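Local coordinates for lipoprotein (Streptococcus pneumoniae, PDB 3CX3) that binds zinc and probably delivers it, as a surface lipoprotein resembling the solute-binding components of ABC transporters, for uptake by the pneumococcus, at residues K9-V14 and D30-R35; A59-Y64 and K86-S91; F17-A22 and K266-N271; I135-S140 and T149-A154. All coordinates share one frame; numbering follows the deposited sequence.

Contact 1: residues K9-V14 and D30-R35; sequences KGMKIV and DLNDVR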
# COMPACT_ATOMS: atom_id res chain seq x y z
N LYS A 9 21.07 -15.32 -14.02
CA LYS A 9 19.89 -14.55 -14.44
C LYS A 9 19.05 -14.26 -13.20
O LYS A 9 18.96 -13.12 -12.74
CB LYS A 9 19.02 -15.31 -15.46
CG LYS A 9 19.20 -14.88 -16.92
CD LYS A 9 18.56 -13.52 -17.20
CE LYS A 9 19.19 -12.86 -18.43
NZ LYS A 9 20.62 -12.51 -18.19
N GLY A 10 18.47 -15.33 -12.65
CA GLY A 10 17.48 -15.23 -11.58
C GLY A 10 16.15 -15.55 -12.22
O GLY A 10 16.10 -15.88 -13.41
N MSE A 11 15.08 -15.46 -11.43
CA MSE A 11 13.70 -15.57 -11.94
C MSE A 11 13.16 -14.21 -12.34
O MSE A 11 13.14 -13.30 -11.51
CB MSE A 11 12.77 -16.15 -10.88
CG MSE A 11 12.54 -17.64 -10.98
SE MSE A 11 11.06 -18.21 -9.83
CE MSE A 11 11.54 -17.33 -8.15
N LYS A 12 12.71 -14.09 -13.59
CA LYS A 12 12.09 -12.86 -14.08
C LYS A 12 10.73 -12.69 -13.40
O LYS A 12 9.85 -13.57 -13.51
CB LYS A 12 11.95 -12.89 -15.61
CG LYS A 12 11.70 -11.52 -16.25
CD LYS A 12 11.51 -11.60 -17.77
CE LYS A 12 12.84 -11.42 -18.50
NZ LYS A 12 12.72 -10.64 -19.79
N ILE A 13 10.57 -11.58 -12.67
CA ILE A 13 9.41 -11.36 -11.80
C ILE A 13 8.76 -10.00 -12.06
O ILE A 13 9.40 -8.96 -11.92
CB ILE A 13 9.76 -11.54 -10.28
CG1 ILE A 13 9.95 -13.02 -9.93
CG2 ILE A 13 8.72 -10.93 -9.40
CD1 ILE A 13 10.63 -13.25 -8.58
N VAL A 14 7.49 -10.03 -12.46
CA VAL A 14 6.72 -8.82 -12.64
C VAL A 14 5.80 -8.62 -11.44
O VAL A 14 5.36 -9.56 -10.76
CB VAL A 14 5.99 -8.78 -14.01
CG1 VAL A 14 5.15 -7.53 -14.16
CG2 VAL A 14 7.01 -8.81 -15.14
N ASP A 30 19.15 -10.53 -3.63
CA ASP A 30 19.91 -10.33 -4.87
C ASP A 30 19.64 -11.42 -5.91
O ASP A 30 20.30 -11.48 -6.95
CB ASP A 30 21.42 -10.26 -4.56
CG ASP A 30 21.93 -11.48 -3.77
OD1 ASP A 30 21.14 -12.41 -3.48
OD2 ASP A 30 23.13 -11.49 -3.44
N LEU A 31 18.65 -12.26 -5.64
CA LEU A 31 18.41 -13.49 -6.40
C LEU A 31 17.75 -13.38 -7.77
O LEU A 31 18.22 -13.99 -8.73
CB LEU A 31 17.62 -14.47 -5.57
CG LEU A 31 18.42 -15.26 -4.55
CD1 LEU A 31 17.46 -16.21 -3.89
CD2 LEU A 31 19.56 -16.00 -5.22
N ASN A 32 16.65 -12.64 -7.85
CA ASN A 32 15.82 -12.69 -9.05
C ASN A 32 15.77 -11.38 -9.83
O ASN A 32 16.20 -10.35 -9.34
CB ASN A 32 14.41 -13.17 -8.67
CG ASN A 32 14.42 -14.48 -7.87
OD1 ASN A 32 14.55 -15.56 -8.43
ND2 ASN A 32 14.25 -14.37 -6.56
N ASP A 33 15.26 -11.45 -11.06
CA ASP A 33 15.02 -10.24 -11.85
C ASP A 33 13.63 -9.67 -11.56
O ASP A 33 12.65 -9.99 -12.25
CB ASP A 33 15.21 -10.51 -13.36
CG ASP A 33 14.81 -9.32 -14.23
OD1 ASP A 33 14.93 -8.15 -13.80
OD2 ASP A 33 14.35 -9.57 -15.37
N VAL A 34 13.58 -8.81 -10.54
CA VAL A 34 12.32 -8.23 -10.07
C VAL A 34 12.12 -6.86 -10.69
O VAL A 34 12.85 -5.92 -10.39
CB VAL A 34 12.24 -8.13 -8.52
CG1 VAL A 34 10.91 -7.53 -8.10
CG2 VAL A 34 12.44 -9.49 -7.87
N ARG A 35 11.12 -6.78 -11.56
CA ARG A 35 10.68 -5.53 -12.17
C ARG A 35 9.19 -5.26 -11.91
O ARG A 35 8.43 -6.17 -11.55
CB ARG A 35 11.01 -5.50 -13.67
CG ARG A 35 11.21 -6.87 -14.29
CD ARG A 35 11.18 -6.79 -15.79
NE ARG A 35 12.48 -6.42 -16.34
CZ ARG A 35 13.22 -7.23 -17.09
NH1 ARG A 35 12.78 -8.45 -17.39
NH2 ARG A 35 14.40 -6.82 -17.55
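Ile-13 N donates to Asp-33 O over 2.7 Å at an N-H...O angle of 157°, and Ile-13 O takes Arg-35 N at 2.8 Å. One residue thus grips both neighbours of Val-34, as expected of a parallel pair. Asp-33 N also approaches Met-11 O, but this bond is bent and weak. At the strand entrance Met-11, a selenomethionine, gives its N to Asn-32 OD1 (3.0 Å), meeting a lone pair in the carbonyl plane. The amide nitrogen on the other branch, Asn-32 ND2, bonds to Ser-28 and Tyr-150, so both ends of the amide are held. Gly-10, with no side chain, passes with CA 3.2 Å from Leu-31 O. On the face of Lys-12 and Asp-33, both side chains have CG anti to N (chi1 -163° and 173°) and lie side by side. Asp-33 OD2 stands 2.8 Å from Arg-35 NH1, well out of the guanidinium plane, making this a purely electrostatic salt bridge. Lys-12 CE reaches the edge of that guanidinium, and Lys-12 NZ and Arg-35 NH1, both donors, are 3.2 Å apart; the nearby carboxylate probably offsets their repulsion. Strands 12-15 and 33-36, joined by helix 18-28, form a beta-alpha-beta crossover unit.

Contact 2: residues A59-Y64 and K86-S91; sequences ADVFVY and KVLEAS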
# COMPACT_ATOMS: atom_id res chain seq x y z
N ALA A 59 6.85 -13.15 -18.22
CA ALA A 59 7.62 -13.34 -16.99
C ALA A 59 7.59 -14.79 -16.54
O ALA A 59 6.81 -15.59 -17.08
CB ALA A 59 7.07 -12.43 -15.89
N ASP A 60 8.43 -15.14 -15.56
CA ASP A 60 8.32 -16.43 -14.85
C ASP A 60 7.31 -16.35 -13.70
O ASP A 60 6.61 -17.31 -13.41
CB ASP A 60 9.68 -16.84 -14.27
CG ASP A 60 10.72 -17.11 -15.33
OD1 ASP A 60 10.62 -18.15 -16.03
OD2 ASP A 60 11.66 -16.29 -15.43
N VAL A 61 7.27 -15.20 -13.04
CA VAL A 61 6.41 -14.99 -11.87
C VAL A 61 5.74 -13.63 -11.92
O VAL A 61 6.38 -12.63 -12.22
CB VAL A 61 7.21 -15.12 -10.53
CG1 VAL A 61 6.35 -14.69 -9.33
CG2 VAL A 61 7.77 -16.55 -10.36
N PHE A 62 4.44 -13.60 -11.64
CA PHE A 62 3.76 -12.33 -11.46
C PHE A 62 3.09 -12.22 -10.10
O PHE A 62 2.33 -13.11 -9.68
CB PHE A 62 2.77 -12.05 -12.58
CG PHE A 62 2.02 -10.75 -12.41
CD1 PHE A 62 2.69 -9.53 -12.53
CD2 PHE A 62 0.66 -10.75 -12.14
CE1 PHE A 62 2.00 -8.33 -12.39
CE2 PHE A 62 -0.04 -9.54 -12.01
CZ PHE A 62 0.63 -8.34 -12.13
N VAL A 63 3.38 -11.11 -9.43
CA VAL A 63 2.93 -10.88 -8.06
C VAL A 63 2.10 -9.63 -7.93
O VAL A 63 2.59 -8.53 -8.23
CB VAL A 63 4.13 -10.80 -7.07
CG1 VAL A 63 3.65 -10.56 -5.67
CG2 VAL A 63 4.95 -12.07 -7.12
N TYR A 64 0.84 -9.79 -7.49
CA TYR A 64 -0.00 -8.66 -7.17
C TYR A 64 -0.43 -8.66 -5.70
O TYR A 64 -0.08 -9.59 -4.95
CB TYR A 64 -1.19 -8.51 -8.18
CG TYR A 64 -2.26 -9.55 -8.04
CD1 TYR A 64 -2.08 -10.83 -8.53
CD2 TYR A 64 -3.45 -9.25 -7.39
CE1 TYR A 64 -3.08 -11.78 -8.38
CE2 TYR A 64 -4.45 -10.20 -7.24
CZ TYR A 64 -4.24 -11.46 -7.73
OH TYR A 64 -5.24 -12.41 -7.58
N LYS A 86 3.62 -18.12 -12.68
CA LYS A 86 3.03 -18.36 -11.39
C LYS A 86 2.42 -17.02 -11.02
O LYS A 86 3.13 -16.02 -10.92
CB LYS A 86 4.11 -18.78 -10.40
CG LYS A 86 5.28 -19.53 -11.05
CD LYS A 86 4.81 -20.69 -11.94
CE LYS A 86 5.99 -21.52 -12.48
NZ LYS A 86 6.78 -20.88 -13.59
N VAL A 87 1.10 -16.99 -10.90
CA VAL A 87 0.41 -15.78 -10.53
C VAL A 87 0.19 -15.87 -9.03
O VAL A 87 -0.39 -16.84 -8.54
CB VAL A 87 -0.95 -15.59 -11.28
CG1 VAL A 87 -1.47 -14.16 -11.15
CG2 VAL A 87 -0.81 -15.93 -12.75
N LEU A 88 0.68 -14.87 -8.30
CA LEU A 88 0.70 -14.91 -6.84
C LEU A 88 -0.02 -13.72 -6.18
O LEU A 88 0.39 -12.57 -6.35
CB LEU A 88 2.15 -15.05 -6.32
CG LEU A 88 2.87 -16.32 -6.84
CD1 LEU A 88 4.31 -16.38 -6.40
CD2 LEU A 88 2.15 -17.60 -6.40
N GLU A 89 -1.09 -14.01 -5.45
CA GLU A 89 -1.84 -12.98 -4.69
C GLU A 89 -1.20 -12.93 -3.31
O GLU A 89 -1.33 -13.87 -2.53
CB GLU A 89 -3.34 -13.30 -4.63
CG GLU A 89 -4.23 -12.12 -4.16
CD GLU A 89 -5.63 -12.53 -3.62
OE1 GLU A 89 -6.61 -11.79 -3.82
OE2 GLU A 89 -5.79 -13.58 -3.00
N ALA A 90 -0.51 -11.83 -3.03
CA ALA A 90 0.39 -11.73 -1.89
C ALA A 90 -0.33 -11.58 -0.58
O ALA A 90 0.24 -11.86 0.48
CB ALA A 90 1.40 -10.60 -2.09
N SER A 91 -1.58 -11.14 -0.63
CA SER A 91 -2.39 -11.01 0.58
C SER A 91 -3.36 -12.15 0.72
O SER A 91 -4.29 -12.07 1.52
CB SER A 91 -3.16 -9.69 0.59
OG SER A 91 -4.13 -9.64 -0.46
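Tyr-64 has CG between its own N and carbonyl carbon (chi1 72°), while Glu-89 has CG anti to N (chi1 -166°); these place the two CG atoms, and the side chains cross obliquely, Tyr-64 OH 3.6 Å from Glu-89 CG. Both belong to neighbouring parallel strands, 61-64 and 86-89, the second being the outermost strand of a four-stranded parallel sheet. Their backbones run nearly parallel and are laced by bonds that alternate in donor strand: Phe-62 N to Lys-86 O at 2.8 Å, Leu-88 N to Phe-62 O at 2.8 Å, Tyr-64 N to Leu-88 O at 3.0 Å. Beyond the strand end Ala-90 N still reaches Tyr-64 O. On the face bearing Val-61, Val-63 and Leu-88, Val-61 CG1 meets Leu-88 CD1 at 4.0 Å, and helices 18-28 and 125-142 pack against this side. The other face carries Phe-62, Val-87 and Tyr-64. Here Val-87 CG1 sits at the edge of both rings, 4.1 Å from Phe-62 CD2. The carboxylate of Glu-89 is held by His-67, which fixes the far end of its chain. Over the tyrosine ring lies Glu-89 CA, a CH-pi contact 4.3 Å from the Tyr-64 centroid and 19° off the normal.

Contact 3: residues F17-A22 and K266-N271; sequences FYPIYA and KTYLEN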
# COMPACT_ATOMS: atom_id res chain seq x y z
N PHE A 17 2.47 -3.02 -8.22
CA PHE A 17 2.81 -1.66 -7.80
C PHE A 17 3.79 -1.71 -6.62
O PHE A 17 4.26 -2.79 -6.28
CB PHE A 17 1.54 -0.82 -7.58
CG PHE A 17 0.87 -1.01 -6.24
CD1 PHE A 17 0.38 -2.26 -5.84
CD2 PHE A 17 0.67 0.09 -5.42
CE1 PHE A 17 -0.26 -2.43 -4.60
CE2 PHE A 17 0.04 -0.06 -4.19
CZ PHE A 17 -0.44 -1.34 -3.78
N TYR A 18 4.13 -0.56 -6.03
CA TYR A 18 5.31 -0.43 -5.16
C TYR A 18 5.41 -1.32 -3.91
O TYR A 18 6.46 -1.94 -3.69
CB TYR A 18 5.61 1.02 -4.78
CG TYR A 18 6.65 1.09 -3.69
CD1 TYR A 18 8.00 0.90 -4.00
CD2 TYR A 18 6.30 1.31 -2.35
CE1 TYR A 18 8.99 0.96 -3.00
CE2 TYR A 18 7.27 1.36 -1.34
CZ TYR A 18 8.62 1.18 -1.68
OH TYR A 18 9.61 1.22 -0.74
N PRO A 19 4.39 -1.31 -3.02
CA PRO A 19 4.55 -2.15 -1.82
C PRO A 19 4.90 -3.57 -2.22
O PRO A 19 5.57 -4.26 -1.47
CB PRO A 19 3.16 -2.12 -1.17
CG PRO A 19 2.55 -0.84 -1.64
CD PRO A 19 3.11 -0.57 -3.01
N ILE A 20 4.45 -3.99 -3.39
CA ILE A 20 4.73 -5.33 -3.90
C ILE A 20 6.16 -5.39 -4.45
O ILE A 20 6.94 -6.29 -4.11
CB ILE A 20 3.70 -5.75 -4.98
CG1 ILE A 20 2.37 -6.19 -4.36
CG2 ILE A 20 4.22 -6.92 -5.74
CD1 ILE A 20 2.04 -5.53 -3.05
N TYR A 21 6.50 -4.43 -5.31
CA TYR A 21 7.85 -4.28 -5.83
C TYR A 21 8.86 -4.48 -4.71
O TYR A 21 9.72 -5.36 -4.79
CB TYR A 21 8.03 -2.89 -6.44
CG TYR A 21 9.37 -2.67 -7.09
CD1 TYR A 21 9.80 -3.48 -8.15
CD2 TYR A 21 10.22 -1.63 -6.66
CE1 TYR A 21 11.04 -3.28 -8.75
CE2 TYR A 21 11.45 -1.42 -7.25
CZ TYR A 21 11.85 -2.25 -8.30
OH TYR A 21 13.07 -2.04 -8.91
N ALA A 22 8.69 -3.66 -3.67
CA ALA A 22 9.63 -3.50 -2.59
C ALA A 22 9.70 -4.71 -1.70
O ALA A 22 10.73 -5.00 -1.11
CB ALA A 22 9.26 -2.30 -1.78
N LYS A 266 15.61 4.65 0.09
CA LYS A 266 14.97 4.02 1.27
C LYS A 266 14.31 2.67 1.04
O LYS A 266 13.77 2.39 -0.03
CB LYS A 266 13.98 5.00 1.91
CG LYS A 266 14.48 6.44 2.04
CD LYS A 266 13.34 7.38 2.41
CE LYS A 266 13.47 7.92 3.83
NZ LYS A 266 13.69 6.86 4.86
N THR A 267 14.35 1.84 2.09
CA THR A 267 13.75 0.51 2.14
C THR A 267 12.23 0.68 2.07
O THR A 267 11.76 1.80 1.90
CB THR A 267 14.23 -0.21 3.45
OG1 THR A 267 14.68 -1.54 3.15
CG2 THR A 267 13.15 -0.29 4.48
N TYR A 268 11.44 -0.39 2.17
CA TYR A 268 9.99 -0.20 2.28
C TYR A 268 9.64 0.33 3.66
O TYR A 268 9.01 1.39 3.79
CB TYR A 268 9.20 -1.48 2.00
CG TYR A 268 7.72 -1.29 2.23
CD1 TYR A 268 6.94 -0.60 1.31
CD2 TYR A 268 7.10 -1.77 3.38
CE1 TYR A 268 5.59 -0.40 1.52
CE2 TYR A 268 5.74 -1.57 3.59
CZ TYR A 268 5.00 -0.89 2.66
OH TYR A 268 3.66 -0.67 2.86
N LEU A 269 10.07 -0.41 4.69
CA LEU A 269 9.82 -0.05 6.07
C LEU A 269 10.37 1.32 6.46
O LEU A 269 9.78 2.03 7.28
CB LEU A 269 10.33 -1.14 7.00
CG LEU A 269 9.40 -2.35 7.04
CD1 LEU A 269 9.97 -3.46 7.91
CD2 LEU A 269 7.99 -1.96 7.52
N GLU A 270 11.49 1.69 5.85
CA GLU A 270 12.06 3.02 5.99
C GLU A 270 11.11 4.12 5.48
O GLU A 270 11.02 5.18 6.11
CB GLU A 270 13.43 3.09 5.30
CG GLU A 270 14.49 2.32 6.08
CD GLU A 270 15.86 2.33 5.44
OE1 GLU A 270 16.79 1.83 6.11
OE2 GLU A 270 16.03 2.81 4.29
N ASN A 271 10.41 3.87 4.36
CA ASN A 271 9.38 4.80 3.84
C ASN A 271 8.08 4.80 4.65
O ASN A 271 7.45 5.86 4.85
CB ASN A 271 9.04 4.49 2.38
CG ASN A 271 10.07 5.00 1.40
OD1 ASN A 271 10.29 6.21 1.25
ND2 ASN A 271 10.68 4.07 0.67
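Tyr-18 and Tyr-268 meet through Tyr-18 CE2, which lies at the edge of the Tyr-268 ring, in its plane, 3.3 Å from Tyr-268 CD1. The two ring planes are inclined by 37°, an oblique pairing with centroids 5.7 Å apart. In both residues CG is anti to the backbone N (chi1 169° and 175°), which sends each CG off beside its own carbonyl carbon. Ala-22 CB packs on Tyr-268 CB at 3.9 Å, and Pro-19 CB approaches Tyr-268 CE1 at 4.0 Å, so one turn of helix 18-28 flanks a single tyrosine. Topologically the contact is long-range: helix 268-281, which follows the last strand of the second four-stranded sheet, folds back onto the first helix of the N-terminal sheet's unit. The polar shell is modest. Asn-271 ND2 makes a weak bond to Tyr-18 OH, its amide turned almost perpendicular to that ring, while Asn-271 OD1 is taken by Asn-264. Tyr-268 OH is fixed by Trp-122 O, and Trp-122 also packs on Pro-19 and meets Phe-17 edge-to-face. Farther out, Thr-267 N bonds to Glu-270 OE2 at 2.9 Å, just ahead of Tyr-268. The nearest atoms of the Pro-19 side chain and the bound zinc are about 9 Å apart.

Contact 4: residues I135-S140 and T149-A154; sequences IADKLS and TYQKNA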
# COMPACT_ATOMS: atom_id res chain seq x y z
N ILE A 135 4.51 -14.02 0.74
CA ILE A 135 5.34 -13.87 -0.44
C ILE A 135 6.44 -14.92 -0.44
O ILE A 135 6.58 -15.69 -1.40
CB ILE A 135 5.90 -12.42 -0.57
CG1 ILE A 135 4.78 -11.46 -1.00
CG2 ILE A 135 7.09 -12.38 -1.53
CD1 ILE A 135 5.17 -9.99 -1.09
N ALA A 136 7.19 -14.96 0.67
CA ALA A 136 8.27 -15.93 0.81
C ALA A 136 7.75 -17.34 0.63
O ALA A 136 8.29 -18.08 -0.16
CB ALA A 136 8.98 -15.76 2.15
N ASP A 137 6.68 -17.70 1.35
CA ASP A 137 6.05 -19.02 1.21
C ASP A 137 5.78 -19.41 -0.24
O ASP A 137 6.28 -20.44 -0.74
CB ASP A 137 4.75 -19.10 2.01
CG ASP A 137 4.99 -19.09 3.52
OD1 ASP A 137 4.01 -19.28 4.28
OD2 ASP A 137 6.14 -18.92 3.95
N LYS A 138 5.01 -18.58 -0.93
CA LYS A 138 4.64 -18.85 -2.32
C LYS A 138 5.87 -18.86 -3.20
O LYS A 138 6.03 -19.74 -4.04
CB LYS A 138 3.62 -17.83 -2.83
CG LYS A 138 2.26 -17.88 -2.15
CD LYS A 138 1.39 -16.71 -2.61
CE LYS A 138 -0.10 -17.04 -2.68
NZ LYS A 138 -0.67 -17.62 -1.41
N LEU A 139 6.75 -17.88 -2.99
CA LEU A 139 8.05 -17.88 -3.67
C LEU A 139 8.84 -19.15 -3.38
O LEU A 139 9.45 -19.73 -4.30
CB LEU A 139 8.88 -16.64 -3.33
CG LEU A 139 9.00 -15.57 -4.44
CD1 LEU A 139 7.67 -15.33 -5.15
CD2 LEU A 139 9.61 -14.24 -3.93
N SER A 140 8.82 -19.61 -2.14
CA SER A 140 9.66 -20.76 -1.80
C SER A 140 9.04 -22.12 -2.17
O SER A 140 9.75 -23.14 -2.20
CB SER A 140 10.23 -20.69 -0.38
OG SER A 140 9.24 -20.79 0.61
N THR A 149 16.81 -18.42 1.60
CA THR A 149 17.02 -17.00 1.38
C THR A 149 15.73 -16.20 1.59
O THR A 149 15.77 -15.12 2.20
CB THR A 149 17.61 -16.74 -0.02
OG1 THR A 149 18.85 -17.44 -0.14
CG2 THR A 149 17.84 -15.24 -0.26
N TYR A 150 14.60 -16.76 1.14
CA TYR A 150 13.31 -16.11 1.23
C TYR A 150 12.83 -16.03 2.66
O TYR A 150 12.46 -14.95 3.13
CB TYR A 150 12.24 -16.81 0.36
CG TYR A 150 12.56 -16.91 -1.12
CD1 TYR A 150 12.44 -18.13 -1.79
CD2 TYR A 150 13.01 -15.81 -1.84
CE1 TYR A 150 12.74 -18.23 -3.13
CE2 TYR A 150 13.32 -15.91 -3.19
CZ TYR A 150 13.18 -17.12 -3.82
OH TYR A 150 13.48 -17.22 -5.16
N GLN A 151 12.82 -17.16 3.35
CA GLN A 151 12.32 -17.22 4.72
C GLN A 151 13.10 -16.34 5.72
O GLN A 151 12.54 -15.89 6.72
CB GLN A 151 12.23 -18.66 5.22
CG GLN A 151 11.34 -19.57 4.37
CD GLN A 151 9.89 -19.10 4.28
OE1 GLN A 151 9.25 -18.82 5.29
NE2 GLN A 151 9.36 -19.04 3.06
N LYS A 152 14.38 -16.09 5.44
CA LYS A 152 15.18 -15.24 6.33
C LYS A 152 15.09 -13.74 5.97
O LYS A 152 15.06 -12.87 6.85
CB LYS A 152 16.63 -15.75 6.46
CG LYS A 152 17.42 -15.09 7.62
CD LYS A 152 18.22 -16.11 8.48
CE LYS A 152 17.53 -16.46 9.82
NZ LYS A 152 16.10 -16.88 9.66
N ASN A 153 15.01 -13.44 4.68
CA ASN A 153 14.74 -12.08 4.24
C ASN A 153 13.41 -11.56 4.78
O ASN A 153 13.36 -10.47 5.37
CB ASN A 153 14.77 -11.99 2.72
CG ASN A 153 16.17 -12.08 2.18
OD1 ASN A 153 17.13 -12.20 2.93
ND2 ASN A 153 16.30 -12.03 0.86
N ALA A 154 12.35 -12.34 4.57
CA ALA A 154 11.05 -12.10 5.19
C ALA A 154 11.12 -11.99 6.71
O ALA A 154 10.48 -11.12 7.31
CB ALA A 154 10.09 -13.19 4.80
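Ala-136 and Tyr-150 carry the tight part of this contact. Their CB atoms, Ala-136 CB and Tyr-150 CB, are 3.9 Å apart, and Ala-136 CB is equally far from Ala-154 CB; with alanines at these two positions the axes of the two short segments come to 8.7 Å. The Tyr-150 ring meets the other helix at one face and at its edge. Leu-139 CB stands over the ring centre, 4.1 Å from the centroid of Tyr-150 and 8° off its normal, a well-aligned CH-pi contact, while Ser-140 CB comes in at the edge, 3.7 Å from Tyr-150 CD1. The segments run antiparallel at 174°, as the two arms of a helical hairpin made by helices 125-142 and 147-173. A long helix such as 147-173 is a feature of the metal-binding class of ABC-transporter solute-binding proteins, where it connects the two lobes. The ring's hydroxyl end is tied to Asp-143, in the loop between the arms, and Val-27 of helix 18-28 also touches both Ala-136 and Tyr-150. A looser, polar edge is formed by Asp-137 and Gln-151. Asp-137 is solvent-exposed, and the Asp-137 and Gln-151 side chains cross at about a right angle, their flat ends tilted by 28°. The Gln-151 amide, whose orientation is uncertain, also lies close to Ser-140.

Overall arrangement
Contacts 1 and 2 belong to one four-stranded parallel sheet: strands 12-15 and 61-64 are neighbours, so Val-14 bonds to Val-61 and Val-63, with contact centres about 12 Å apart. Contact 4 is centred about 14 Å from contact 1 and about 13 Å from contact 2. Helix 125-142 rests on the sheet through Leu-139 on Leu-88, and helix 147-173 touches the loops leading into it. Along the chain contacts 1, 2 and 4 close in succession; contact 3 brackets contacts 2 and 4 and alternates with contact 1. Centred 16-17 Å from the others, contact 3 joins the chain's last helix to this first lobe, toward the zinc site made by His-44, His-120, His-184 and Glu-259.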